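Local coordinates for protein polyketide synthase PksJ (Bacillus subtilis subsp. subtilis, PDB 4J1Q) that catalyses NADPH-dependent stereoselective alpha- and beta-ketoreduction, as a ketoreductase domain of the trans-acyltransferase polyketide assembly line for bacillaene, at residues L206-A211 against I287-G292; E202-I207 against T230-G235; F333-S338 against T378-W383. One frame throughout, in Å; residues are numbered along the deposited sequence.

Contact 1 of 3, residues L206-A211 against I287-G292; sequences LITGGA and IIHGAG. With NDP (NADPH dihydro-nicotinamide-adenine-dinucleotide phosphate), chain B.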
loop_
_atom_site.group_PDB
_atom_site.type_symbol
_atom_site.label_atom_id
_atom_site.label_comp_id
_atom_site.label_asym_id
_atom_site.label_seq_id
_atom_site.Cartn_x
_atom_site.Cartn_y
_atom_site.Cartn_z
ATOM N N LEU A 206 8.461 2.852 -17.809
ATOM C CA LEU A 206 9.144 3.544 -16.734
ATOM C C LEU A 206 9.009 2.900 -15.367
ATOM O O LEU A 206 7.994 2.289 -15.023
ATOM C CB LEU A 206 8.774 5.030 -16.669
ATOM C CG LEU A 206 7.475 5.458 -15.995
ATOM C CD1 LEU A 206 7.581 6.887 -15.500
ATOM C CD2 LEU A 206 6.385 5.366 -17.038
ATOM N N ILE A 207 10.058 3.083 -14.581
ATOM C CA ILE A 207 10.097 2.618 -13.234
ATOM C C ILE A 207 10.492 3.812 -12.385
ATOM O O ILE A 207 11.633 4.304 -12.477
ATOM C CB ILE A 207 11.132 1.488 -13.081
ATOM C CG1 ILE A 207 11.032 0.503 -14.254
ATOM C CG2 ILE A 207 10.958 0.796 -11.735
ATOM C CD1 ILE A 207 11.906 -0.728 -14.118
ATOM N N THR A 208 9.524 4.353 -11.641
ATOM C CA THR A 208 9.837 5.329 -10.632
ATOM C C THR A 208 10.511 4.592 -9.508
ATOM O O THR A 208 10.207 3.435 -9.275
ATOM C CB THR A 208 8.584 6.016 -10.098
ATOM O OG1 THR A 208 7.859 5.108 -9.263
ATOM C CG2 THR A 208 7.715 6.475 -11.245
ATOM N N GLY A 209 11.493 5.233 -8.880
ATOM C CA GLY A 209 12.433 4.529 -8.015
ATOM C C GLY A 209 13.325 3.595 -8.807
ATOM O O GLY A 209 13.844 2.620 -8.275
ATOM N N GLY A 210 13.482 3.882 -10.094
ATOM C CA GLY A 210 14.084 2.946 -11.022
ATOM C C GLY A 210 15.565 2.660 -10.789
ATOM O O GLY A 210 16.042 1.582 -11.144
ATOM N N ALA A 211 16.309 3.608 -10.229
ATOM C CA ALA A 211 17.742 3.382 -9.965
ATOM C C ALA A 211 17.981 2.671 -8.621
ATOM O O ALA A 211 19.128 2.364 -8.252
ATOM C CB ALA A 211 18.507 4.693 -10.011
ATOM N N ILE A 287 4.082 1.098 -16.468
ATOM C CA ILE A 287 4.668 1.835 -15.342
ATOM C C ILE A 287 4.781 0.917 -14.151
ATOM O O ILE A 287 3.831 0.212 -13.829
ATOM C CB ILE A 287 3.784 3.012 -14.933
ATOM C CG1 ILE A 287 3.417 3.839 -16.160
ATOM C CG2 ILE A 287 4.469 3.874 -13.893
ATOM C CD1 ILE A 287 3.282 5.309 -15.868
ATOM N N ILE A 288 5.965 0.865 -13.544
ATOM C CA ILE A 288 6.105 0.390 -12.175
ATOM C C ILE A 288 6.315 1.581 -11.285
ATOM O O ILE A 288 7.172 2.414 -11.569
ATOM C CB ILE A 288 7.309 -0.542 -12.010
ATOM C CG1 ILE A 288 6.973 -1.934 -12.558
ATOM C CG2 ILE A 288 7.711 -0.647 -10.557
ATOM C CD1 ILE A 288 7.997 -2.459 -13.524
ATOM N N HIS A 289 5.531 1.665 -10.211
ATOM C CA HIS A 289 5.789 2.667 -9.190
ATOM C C HIS A 289 6.597 2.067 -8.088
ATOM O O HIS A 289 6.084 1.325 -7.279
ATOM C CB HIS A 289 4.487 3.236 -8.652
ATOM C CG HIS A 289 4.668 4.450 -7.773
ATOM N ND1 HIS A 289 4.627 5.700 -8.252
ATOM C CD2 HIS A 289 4.860 4.562 -6.415
ATOM C CE1 HIS A 289 4.770 6.575 -7.245
ATOM N NE2 HIS A 289 4.927 5.876 -6.122
ATOM N N GLY A 290 7.905 2.287 -8.128
ATOM C CA GLY A 290 8.791 1.694 -7.140
ATOM C C GLY A 290 9.407 2.712 -6.211
ATOM O O GLY A 290 10.153 2.340 -5.312
ATOM N N ALA A 291 9.057 3.982 -6.386
ATOM C CA ALA A 291 9.608 5.053 -5.528
ATOM C C ALA A 291 9.143 4.924 -4.082
ATOM O O ALA A 291 7.961 4.711 -3.813
ATOM C CB ALA A 291 9.242 6.431 -6.066
ATOM N N GLY A 292 10.059 5.181 -3.157
ATOM C CA GLY A 292 9.767 5.068 -1.742
ATOM C C GLY A 292 10.906 4.493 -0.961
ATOM O O GLY A 292 11.872 3.997 -1.526
HETATM P PA NDP B . 15.376 1.305 -2.660
HETATM O O1A NDP B . 15.374 2.337 -1.525
HETATM O O2A NDP B . 16.615 0.646 -3.180
HETATM O O5B NDP B . 14.554 1.908 -3.890
HETATM C C5B NDP B . 13.685 3.029 -3.713
HETATM C C4B NDP B . 14.100 4.039 -4.771
HETATM O O4B NDP B . 13.130 5.088 -4.797
HETATM C C3B NDP B . 15.407 4.709 -4.372
HETATM O O3B NDP B . 16.294 4.446 -5.495
HETATM C C2B NDP B . 15.083 6.197 -4.266
HETATM O O2B NDP B . 16.071 6.990 -4.993
HETATM C C1B NDP B . 13.770 6.342 -5.012
HETATM N N9A NDP B . 12.979 7.424 -4.355
HETATM C C8A NDP B . 12.784 7.609 -3.000
HETATM N N7A NDP B . 11.980 8.730 -2.839
HETATM C C5A NDP B . 11.627 9.201 -4.116
HETATM C C6A NDP B . 10.861 10.270 -4.577
HETATM N N6A NDP B . 10.266 11.166 -3.726
HETATM N N1A NDP B . 10.721 10.459 -5.921
HETATM C C2A NDP B . 11.346 9.642 -6.804
HETATM N N3A NDP B . 12.125 8.628 -6.372
HETATM C C4A NDP B . 12.252 8.358 -5.036
HETATM O O3 NDP B . 14.322 0.161 -2.231
HETATM P PN NDP B . 13.991 -1.065 -3.204
HETATM O O1N NDP B . 14.421 -2.280 -2.386
HETATM O O2N NDP B . 14.434 -0.779 -4.627
HETATM O O5D NDP B . 12.376 -1.035 -3.202
HETATM C C5D NDP B . 11.594 -0.788 -4.379
HETATM C C4D NDP B . 10.120 -0.629 -3.938
HETATM O O4D NDP B . 9.614 -1.916 -3.521
HETATM C C3D NDP B . 10.004 0.294 -2.716
HETATM O O3D NDP B . 8.864 1.176 -2.852
HETATM C C2D NDP B . 9.839 -0.654 -1.568
HETATM O O2D NDP B . 9.015 -0.039 -0.573
HETATM C C1D NDP B . 9.185 -1.903 -2.176
HETATM N N1N NDP B . 9.608 -3.125 -1.479
HETATM C C2N NDP B . 10.903 -3.551 -1.504
HETATM C C3N NDP B . 11.317 -4.695 -0.784
HETATM C C7N NDP B . 12.774 -5.160 -0.845
HETATM O O7N NDP B . 13.037 -6.316 -0.487
HETATM N N7N NDP B . 13.760 -4.299 -1.191
HETATM C C4N NDP B . 10.384 -5.385 0.034
HETATM C C5N NDP B . 9.060 -4.903 0.066
HETATM C C6N NDP B . 8.712 -3.761 -0.698
HETATM P P2B NDP B . 16.397 8.525 -4.587
HETATM O O1X NDP B . 16.658 8.420 -3.068
HETATM O O2X NDP B . 17.574 8.784 -5.519
HETATM O O3X NDP B . 15.160 9.335 -4.915
#

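Contact 2 of 3, residues E202-I207 against T230-G235; sequences EGVYLI and TIVLTG. With NDP (NADPH dihydro-nicotinamide-adenine-dinucleotide phosphate), chain B.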
loop_
_atom_site.group_PDB
_atom_site.type_symbol
_atom_site.label_atom_id
_atom_site.label_comp_id
_atom_site.label_asym_id
_atom_site.label_seq_id
_atom_site.Cartn_x
_atom_site.Cartn_y
_atom_site.Cartn_z
ATOM N N GLU A 202 9.196 -3.585 -28.754
ATOM C CA GLU A 202 9.352 -2.139 -28.751
ATOM C C GLU A 202 8.368 -1.494 -27.773
ATOM O O GLU A 202 7.425 -2.139 -27.320
ATOM C CB GLU A 202 9.202 -1.571 -30.167
ATOM C CG GLU A 202 10.204 -2.139 -31.171
ATOM C CD GLU A 202 10.558 -1.170 -32.288
ATOM O OE1 GLU A 202 9.625 -0.607 -32.902
ATOM O OE2 GLU A 202 11.769 -1.009 -32.579
ATOM N N GLY A 203 8.574 -0.223 -27.457
ATOM C CA GLY A 203 7.658 0.484 -26.570
ATOM C C GLY A 203 8.214 0.776 -25.180
ATOM O O GLY A 203 9.222 0.205 -24.771
ATOM N N VAL A 204 7.527 1.646 -24.446
ATOM C CA VAL A 204 8.142 2.354 -23.341
ATOM C C VAL A 204 7.653 1.887 -21.968
ATOM O O VAL A 204 6.451 1.783 -21.728
ATOM C CB VAL A 204 7.955 3.873 -23.467
ATOM C CG1 VAL A 204 8.644 4.584 -22.312
ATOM C CG2 VAL A 204 8.522 4.355 -24.790
ATOM N N TYR A 205 8.606 1.629 -21.071
ATOM C CA TYR A 205 8.325 1.329 -19.685
ATOM C C TYR A 205 9.124 2.290 -18.822
ATOM O O TYR A 205 10.293 2.571 -19.109
ATOM C CB TYR A 205 8.689 -0.127 -19.360
ATOM C CG TYR A 205 8.045 -1.126 -20.308
ATOM C CD1 TYR A 205 6.652 -1.202 -20.432
ATOM C CD2 TYR A 205 8.825 -1.917 -21.161
ATOM C CE1 TYR A 205 6.055 -2.070 -21.348
ATOM C CE2 TYR A 205 8.238 -2.794 -22.070
ATOM C CZ TYR A 205 6.863 -2.851 -22.179
ATOM O OH TYR A 205 6.301 -3.713 -23.101
ATOM N N LEU A 206 8.461 2.852 -17.809
ATOM C CA LEU A 206 9.144 3.544 -16.734
ATOM C C LEU A 206 9.009 2.900 -15.367
ATOM O O LEU A 206 7.994 2.289 -15.023
ATOM C CB LEU A 206 8.774 5.030 -16.669
ATOM C CG LEU A 206 7.475 5.458 -15.995
ATOM C CD1 LEU A 206 7.581 6.887 -15.500
ATOM C CD2 LEU A 206 6.385 5.366 -17.038
ATOM N N ILE A 207 10.058 3.083 -14.581
ATOM C CA ILE A 207 10.097 2.618 -13.234
ATOM C C ILE A 207 10.492 3.812 -12.385
ATOM O O ILE A 207 11.633 4.304 -12.477
ATOM C CB ILE A 207 11.132 1.488 -13.081
ATOM C CG1 ILE A 207 11.032 0.503 -14.254
ATOM C CG2 ILE A 207 10.958 0.796 -11.735
ATOM C CD1 ILE A 207 11.906 -0.728 -14.118
ATOM N N THR A 230 12.456 0.498 -24.522
ATOM C CA THR A 230 12.821 1.768 -23.891
ATOM C C THR A 230 12.442 1.796 -22.404
ATOM O O THR A 230 11.285 1.607 -22.041
ATOM C CB THR A 230 12.182 2.972 -24.611
ATOM O OG1 THR A 230 12.745 3.092 -25.921
ATOM C CG2 THR A 230 12.454 4.252 -23.854
ATOM N N ILE A 231 13.435 2.001 -21.548
ATOM C CA ILE A 231 13.233 1.962 -20.117
ATOM C C ILE A 231 13.661 3.284 -19.498
ATOM O O ILE A 231 14.847 3.610 -19.506
ATOM C CB ILE A 231 14.048 0.826 -19.480
ATOM C CG1 ILE A 231 14.049 -0.409 -20.387
ATOM C CG2 ILE A 231 13.512 0.495 -18.096
ATOM C CD1 ILE A 231 14.829 -1.584 -19.840
ATOM N N VAL A 232 12.687 4.050 -19.001
ATOM C CA VAL A 232 12.955 5.324 -18.335
ATOM C C VAL A 232 12.970 5.130 -16.819
ATOM O O VAL A 232 11.926 4.954 -16.192
ATOM C CB VAL A 232 11.906 6.394 -18.705
ATOM C CG1 VAL A 232 12.149 7.688 -17.929
ATOM C CG2 VAL A 232 11.965 6.684 -20.189
ATOM N N LEU A 233 14.170 5.128 -16.249
ATOM C CA LEU A 233 14.348 5.045 -14.815
ATOM C C LEU A 233 14.374 6.417 -14.189
ATOM O O LEU A 233 15.095 7.299 -14.643
ATOM C CB LEU A 233 15.650 4.335 -14.491
ATOM C CG LEU A 233 15.845 2.971 -15.161
ATOM C CD1 LEU A 233 17.130 2.309 -14.663
ATOM C CD2 LEU A 233 14.618 2.101 -14.910
ATOM N N THR A 234 13.637 6.592 -13.098
ATOM C CA THR A 234 13.601 7.879 -12.429
ATOM C C THR A 234 13.774 7.793 -10.911
ATOM O O THR A 234 13.450 6.784 -10.307
ATOM C CB THR A 234 12.321 8.653 -12.769
ATOM O OG1 THR A 234 12.462 10.006 -12.320
ATOM C CG2 THR A 234 11.119 8.027 -12.066
ATOM N N GLY A 235 14.388 8.826 -10.337
ATOM C CA GLY A 235 14.485 9.024 -8.894
ATOM C C GLY A 235 14.943 10.444 -8.603
ATOM O O GLY A 235 15.083 11.250 -9.527
HETATM P PA NDP B . 15.376 1.305 -2.660
HETATM O O1A NDP B . 15.374 2.337 -1.525
HETATM O O2A NDP B . 16.615 0.646 -3.180
HETATM O O5B NDP B . 14.554 1.908 -3.890
HETATM C C5B NDP B . 13.685 3.029 -3.713
HETATM C C4B NDP B . 14.100 4.039 -4.771
HETATM O O4B NDP B . 13.130 5.088 -4.797
HETATM C C3B NDP B . 15.407 4.709 -4.372
HETATM O O3B NDP B . 16.294 4.446 -5.495
HETATM C C2B NDP B . 15.083 6.197 -4.266
HETATM O O2B NDP B . 16.071 6.990 -4.993
HETATM C C1B NDP B . 13.770 6.342 -5.012
HETATM N N9A NDP B . 12.979 7.424 -4.355
HETATM C C8A NDP B . 12.784 7.609 -3.000
HETATM N N7A NDP B . 11.980 8.730 -2.839
HETATM C C5A NDP B . 11.627 9.201 -4.116
HETATM C C6A NDP B . 10.861 10.270 -4.577
HETATM N N6A NDP B . 10.266 11.166 -3.726
HETATM N N1A NDP B . 10.721 10.459 -5.921
HETATM C C2A NDP B . 11.346 9.642 -6.804
HETATM N N3A NDP B . 12.125 8.628 -6.372
HETATM C C4A NDP B . 12.252 8.358 -5.036
HETATM O O3 NDP B . 14.322 0.161 -2.231
HETATM P PN NDP B . 13.991 -1.065 -3.204
HETATM O O1N NDP B . 14.421 -2.280 -2.386
HETATM O O2N NDP B . 14.434 -0.779 -4.627
HETATM O O5D NDP B . 12.376 -1.035 -3.202
HETATM C C5D NDP B . 11.594 -0.788 -4.379
HETATM C C4D NDP B . 10.120 -0.629 -3.938
HETATM O O4D NDP B . 9.614 -1.916 -3.521
HETATM C C3D NDP B . 10.004 0.294 -2.716
HETATM O O3D NDP B . 8.864 1.176 -2.852
HETATM C C2D NDP B . 9.839 -0.654 -1.568
HETATM O O2D NDP B . 9.015 -0.039 -0.573
HETATM C C1D NDP B . 9.185 -1.903 -2.176
HETATM N N1N NDP B . 9.608 -3.125 -1.479
HETATM C C2N NDP B . 10.903 -3.551 -1.504
HETATM C C3N NDP B . 11.317 -4.695 -0.784
HETATM C C7N NDP B . 12.774 -5.160 -0.845
HETATM O O7N NDP B . 13.037 -6.316 -0.487
HETATM N N7N NDP B . 13.760 -4.299 -1.191
HETATM C C4N NDP B . 10.384 -5.385 0.034
HETATM C C5N NDP B . 9.060 -4.903 0.066
HETATM C C6N NDP B . 8.712 -3.761 -0.698
HETATM P P2B NDP B . 16.397 8.525 -4.587
HETATM O O1X NDP B . 16.658 8.420 -3.068
HETATM O O2X NDP B . 17.574 8.784 -5.519
HETATM O O3X NDP B . 15.160 9.335 -4.915
#

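Contact 3 of 3, residues F333-S338 against T378-W383; sequences FIFFSS and TISFNW. With NDP (NADPH dihydro-nicotinamide-adenine-dinucleotide phosphate), chain B.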
loop_
_atom_site.group_PDB
_atom_site.type_symbol
_atom_site.label_atom_id
_atom_site.label_comp_id
_atom_site.label_asym_id
_atom_site.label_seq_id
_atom_site.Cartn_x
_atom_site.Cartn_y
_atom_site.Cartn_z
ATOM N N PHE A 333 -0.229 -0.725 -14.894
ATOM C CA PHE A 333 0.300 0.205 -13.911
ATOM C C PHE A 333 0.419 -0.593 -12.613
ATOM O O PHE A 333 -0.587 -0.978 -12.027
ATOM C CB PHE A 333 -0.666 1.381 -13.741
ATOM C CG PHE A 333 -0.059 2.615 -13.104
ATOM C CD1 PHE A 333 1.003 2.522 -12.214
ATOM C CD2 PHE A 333 -0.666 3.853 -13.279
ATOM C CE1 PHE A 333 1.495 3.655 -11.553
ATOM C CE2 PHE A 333 -0.180 4.989 -12.631
ATOM C CZ PHE A 333 0.887 4.885 -11.738
ATOM N N ILE A 334 1.646 -0.971 -12.269
ATOM C CA ILE A 334 1.892 -1.846 -11.131
ATOM C C ILE A 334 2.598 -1.110 -10.001
ATOM O O ILE A 334 3.635 -0.485 -10.221
ATOM C CB ILE A 334 2.760 -3.040 -11.538
ATOM C CG1 ILE A 334 1.945 -4.050 -12.370
ATOM C CG2 ILE A 334 3.384 -3.683 -10.311
ATOM C CD1 ILE A 334 2.801 -4.871 -13.311
ATOM N N PHE A 335 2.011 -1.146 -8.804
ATOM C CA PHE A 335 2.633 -0.529 -7.630
ATOM C C PHE A 335 3.486 -1.575 -6.922
ATOM O O PHE A 335 3.008 -2.669 -6.628
ATOM C CB PHE A 335 1.570 -0.011 -6.638
ATOM C CG PHE A 335 0.396 0.664 -7.274
ATOM C CD1 PHE A 335 -0.858 0.596 -6.673
ATOM C CD2 PHE A 335 0.539 1.413 -8.429
ATOM C CE1 PHE A 335 -1.971 1.171 -7.274
ATOM C CE2 PHE A 335 -0.558 1.996 -9.040
ATOM C CZ PHE A 335 -1.817 1.882 -8.460
ATOM N N PHE A 336 4.675 -1.178 -6.498
ATOM C CA PHE A 336 5.477 -2.031 -5.616
ATOM C C PHE A 336 5.241 -1.717 -4.142
ATOM O O PHE A 336 5.900 -0.854 -3.542
ATOM C CB PHE A 336 6.968 -1.944 -5.964
ATOM C CG PHE A 336 7.346 -2.747 -7.188
ATOM C CD1 PHE A 336 6.363 -3.381 -7.956
ATOM C CD2 PHE A 336 8.676 -2.906 -7.543
ATOM C CE1 PHE A 336 6.705 -4.124 -9.068
ATOM C CE2 PHE A 336 9.023 -3.642 -8.658
ATOM C CZ PHE A 336 8.038 -4.266 -9.423
ATOM N N SER A 337 4.242 -2.381 -3.575
ATOM C CA SER A 337 3.863 -2.157 -2.180
ATOM C C SER A 337 4.609 -3.189 -1.338
ATOM O O SER A 337 5.505 -3.864 -1.830
ATOM C CB SER A 337 2.331 -2.319 -2.039
ATOM O OG SER A 337 1.906 -2.284 -0.685
ATOM N N SER A 338 4.176 -3.396 -0.100
ATOM C CA SER A 338 4.963 -4.198 0.809
ATOM C C SER A 338 4.066 -5.050 1.681
ATOM O O SER A 338 2.916 -4.676 1.987
ATOM C CB SER A 338 5.818 -3.298 1.708
ATOM O OG SER A 338 6.208 -4.003 2.872
ATOM N N THR A 378 -4.345 -2.609 -13.406
ATOM C CA THR A 378 -3.676 -2.068 -12.222
ATOM C C THR A 378 -3.502 -3.138 -11.165
ATOM O O THR A 378 -4.473 -3.767 -10.751
ATOM C CB THR A 378 -4.487 -0.921 -11.594
ATOM O OG1 THR A 378 -4.920 -0.025 -12.618
ATOM C CG2 THR A 378 -3.648 -0.168 -10.607
ATOM N N ILE A 379 -2.277 -3.282 -10.675
ATOM C CA ILE A 379 -1.984 -4.264 -9.644
ATOM C C ILE A 379 -1.088 -3.638 -8.595
ATOM O O ILE A 379 -0.156 -2.913 -8.930
ATOM C CB ILE A 379 -1.259 -5.489 -10.236
ATOM C CG1 ILE A 379 -2.091 -6.086 -11.360
ATOM C CG2 ILE A 379 -1.003 -6.538 -9.162
ATOM C CD1 ILE A 379 -1.370 -7.161 -12.149
ATOM N N SER A 380 -1.328 -3.976 -7.334
ATOM C CA SER A 380 -0.398 -3.660 -6.260
ATOM C C SER A 380 0.145 -4.970 -5.682
ATOM O O SER A 380 -0.632 -5.892 -5.388
ATOM C CB SER A 380 -1.106 -2.840 -5.177
ATOM O OG SER A 380 -0.209 -2.378 -4.146
ATOM N N PHE A 381 1.470 -5.094 -5.599
ATOM C CA PHE A 381 2.070 -6.312 -5.058
ATOM C C PHE A 381 2.499 -6.027 -3.625
ATOM O O PHE A 381 3.299 -5.107 -3.383
ATOM C CB PHE A 381 3.299 -6.756 -5.887
ATOM C CG PHE A 381 2.960 -7.383 -7.225
ATOM C CD1 PHE A 381 2.696 -6.597 -8.341
ATOM C CD2 PHE A 381 2.978 -8.751 -7.379
ATOM C CE1 PHE A 381 2.423 -7.173 -9.580
ATOM C CE2 PHE A 381 2.700 -9.340 -8.612
ATOM C CZ PHE A 381 2.431 -8.548 -9.717
ATOM N N ASN A 382 2.031 -6.837 -2.681
ATOM C CA ASN A 382 2.646 -6.822 -1.367
ATOM C C ASN A 382 3.859 -7.739 -1.278
ATOM O O ASN A 382 3.715 -8.973 -1.101
ATOM C CB ASN A 382 1.633 -7.171 -0.285
ATOM C CG ASN A 382 0.460 -6.238 -0.283
ATOM O OD1 ASN A 382 -0.561 -6.493 -0.949
ATOM N ND2 ASN A 382 0.571 -5.167 0.489
ATOM N N TRP A 383 5.038 -7.147 -1.485
ATOM C CA TRP A 383 6.286 -7.904 -1.562
ATOM C C TRP A 383 6.799 -8.185 -0.192
ATOM O O TRP A 383 6.779 -7.298 0.687
ATOM C CB TRP A 383 7.356 -7.108 -2.287
ATOM C CG TRP A 383 7.156 -6.943 -3.771
ATOM C CD1 TRP A 383 7.262 -5.765 -4.497
ATOM C CD2 TRP A 383 6.949 -8.006 -4.780
ATOM N NE1 TRP A 383 7.078 -5.999 -5.840
ATOM C CE2 TRP A 383 6.892 -7.327 -6.078
ATOM C CE3 TRP A 383 6.803 -9.387 -4.735
ATOM C CZ2 TRP A 383 6.738 -8.026 -7.271
ATOM C CZ3 TRP A 383 6.588 -10.076 -5.933
ATOM C CH2 TRP A 383 6.573 -9.412 -7.181
HETATM P PA NDP B . 15.376 1.305 -2.660
HETATM O O1A NDP B . 15.374 2.337 -1.525
HETATM O O2A NDP B . 16.615 0.646 -3.180
HETATM O O5B NDP B . 14.554 1.908 -3.890
HETATM C C5B NDP B . 13.685 3.029 -3.713
HETATM C C4B NDP B . 14.100 4.039 -4.771
HETATM O O4B NDP B . 13.130 5.088 -4.797
HETATM C C3B NDP B . 15.407 4.709 -4.372
HETATM O O3B NDP B . 16.294 4.446 -5.495
HETATM C C2B NDP B . 15.083 6.197 -4.266
HETATM O O2B NDP B . 16.071 6.990 -4.993
HETATM C C1B NDP B . 13.770 6.342 -5.012
HETATM N N9A NDP B . 12.979 7.424 -4.355
HETATM C C8A NDP B . 12.784 7.609 -3.000
HETATM N N7A NDP B . 11.980 8.730 -2.839
HETATM C C5A NDP B . 11.627 9.201 -4.116
HETATM C C6A NDP B . 10.861 10.270 -4.577
HETATM N N6A NDP B . 10.266 11.166 -3.726
HETATM N N1A NDP B . 10.721 10.459 -5.921
HETATM C C2A NDP B . 11.346 9.642 -6.804
HETATM N N3A NDP B . 12.125 8.628 -6.372
HETATM C C4A NDP B . 12.252 8.358 -5.036
HETATM O O3 NDP B . 14.322 0.161 -2.231
HETATM P PN NDP B . 13.991 -1.065 -3.204
HETATM O O1N NDP B . 14.421 -2.280 -2.386
HETATM O O2N NDP B . 14.434 -0.779 -4.627
HETATM O O5D NDP B . 12.376 -1.035 -3.202
HETATM C C5D NDP B . 11.594 -0.788 -4.379
HETATM C C4D NDP B . 10.120 -0.629 -3.938
HETATM O O4D NDP B . 9.614 -1.916 -3.521
HETATM C C3D NDP B . 10.004 0.294 -2.716
HETATM O O3D NDP B . 8.864 1.176 -2.852
HETATM C C2D NDP B . 9.839 -0.654 -1.568
HETATM O O2D NDP B . 9.015 -0.039 -0.573
HETATM C C1D NDP B . 9.185 -1.903 -2.176
HETATM N N1N NDP B . 9.608 -3.125 -1.479
HETATM C C2N NDP B . 10.903 -3.551 -1.504
HETATM C C3N NDP B . 11.317 -4.695 -0.784
HETATM C C7N NDP B . 12.774 -5.160 -0.845
HETATM O O7N NDP B . 13.037 -6.316 -0.487
HETATM N N7N NDP B . 13.760 -4.299 -1.191
HETATM C C4N NDP B . 10.384 -5.385 0.034
HETATM C C5N NDP B . 9.060 -4.903 0.066
HETATM C C6N NDP B . 8.712 -3.761 -0.698
HETATM P P2B NDP B . 16.397 8.525 -4.587
HETATM O O1X NDP B . 16.658 8.420 -3.068
HETATM O O2X NDP B . 17.574 8.784 -5.519
HETATM O O3X NDP B . 15.160 9.335 -4.915
#

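Contact 1 of 3, residues L206-A211 against I287-G292
Thr-208 meets the loop after strand 286-289 where two parallel strands of the Rossmann fold end beside NADPH. Its OG1 sits between its own backbone N and carbonyl carbon (chi1 73°), which aims it at the other segment: it takes weak hydrogen bonds from the amides of Gly-290 and Ala-291 and stands 3.4 Å above one face of the His-289 ring, toward the rim. The Gly-290 N-H is shared, since it also reaches Thr-208 O at 2.8 Å, from well above the carbonyl plane. Upstream, Ile-288 N to Leu-206 O and Thr-208 N to Ile-288 O zip the strands together, their N-to-C directions 9° apart. Leu-206 and Ile-287 lie alongside each other on the face that carries Thr-208, while Ile-207 and Ile-288 pair through their CG2 methyls at 3.7 Å on the other face. The His-289 ring is anchored further out, NE2 bonding to Pro-313 O. Gly-209, at positive phi inside a type II turn, brings its CA within 3.3 Å of NADPH O4B. From the opposite segment, Gly-290 O accepts a hydrogen bond from the nicotinamide-ribose hydroxyl O3D of NADPH at 3.0 Å.

Contact 2 of 3, residues E202-I207 against T230-G235
Strand 204-207 runs parallel to strand 230-234, their axes 4.6 Å apart at closest and inclined by 19°, and five backbone hydrogen bonds join Gly-203, Tyr-205 and Ile-207 to Thr-230, Val-232 and Thr-234. Tyr-205 N to Thr-230 O is 2.8 Å and nearly straight at 176°, whereas Thr-230 N reaches Gly-203 O at 3.3 Å from above the carbonyl plane, a longer bond at the end away from the cofactor. Helix 213-226 links the two strands, making the first beta-alpha-beta unit of the NADPH-binding Rossmann fold.

Val-204 and Thr-230 point the same way and lie side by side, Val-204 CG2 standing 3.9 Å from Thr-230 CB. Further along this face, Leu-206 meets Val-232 through CB rather than through its branched end: the two CB atoms are 4.0 Å apart. On the reverse face, Leu-233 CD2 lies against the CB, CG1 and CD1 of Ile-207, about 4.0 Å from each. Ile-207 CG1 is anti to its carbonyl carbon (chi1 -43°), and the extended second torsion carries CD1 along the same methyl. Ile-231 and Leu-233 continue onto Ile-222 and Leu-216 of the connecting helix, which packs on this side.

Tyr-205 points to the helix side as well, but its hydroxyl bonds to the backbone N of Arg-200 and its ring packs edge-to-face with Trp-199. At the cofactor end, Thr-234 CG2 comes within 3.8 Å of Ile-207 O while its OG1 bonds to Ala-262 N. These two hydroxyls thus meet backbone amides outside the pair, and the contacts between side chains across the two strands are made by aliphatic carbons, which is consistent with the main-chain bonds fixing the register that leaves Gly-235 CA beside adenine N3A of NADPH.

Contact 3 of 3, residues F333-S338 against T378-W383
The rings of Phe-336 and Trp-383 form an edge-to-face pair across two parallel strands of the Rossmann fold: the indole edge, led by NE1, comes over one face of the phenyl ring, with the planes at 84° and the centroids 4.7 Å apart. One face of the indole lies over Phe-381 CB, offset toward the rim. Phe-381 turns its own edge to Ile-334, and Ile-334 CG2 is 3.6 Å from Phe-381 CD1. The Phe-335 ring belongs to the reverse side of the strands. Ile-379 O stands over one of its faces, Phe-333 CE1 lies in plane at its edge, and Thr-378 CG2 approaches CZ to 3.5 Å; CG beside the backbone N (chi1 -41°) swings the ring back over the neighbouring strand.

The backbones pair through Ile-379 N to Phe-333 O, Phe-335 N to Ile-379 O and Phe-381 N to Phe-335 O, followed by weaker bonds toward the cofactor. Here the hydroxyls of Ser-337 and Ser-380 both bond to Asp-359 OD1, while OD2 takes Asn-382 ND2, so one carboxylate ties the two strands together. Ser-338 caps the following helix through Ser-340 N, and its CB is 3.8 Å from nicotinamide C6N. Asn-382 ND2 also donates to Ser-338 O at 2.8 Å, almost straight at 178° and within the amide plane, though it arrives well out of the carbonyl plane.

Overall arrangement
Contact 2 and contact 1 share Leu-206 and Ile-207, so strand 204-208 is flanked by strands 230-234 and 286-289; their centres are about 9 Å apart. Contact 1 continues into contact 3 because strand 286-289 also neighbours strand 332-338, with His-289 N probably hydrogen-bonded to Ile-334 O at 2.9 Å. Across the parallel sheet the order is 377-383, 332-338, 286-289, 204-208, 230-234. Contact 3 follows both others along the chain, and its centre lies about 17 Å from that of contact 2. All three reach NADPH: contact 2 at the adenine, contact 1 along the riboses, contact 3 at the nicotinamide, where hydride transfer is expected.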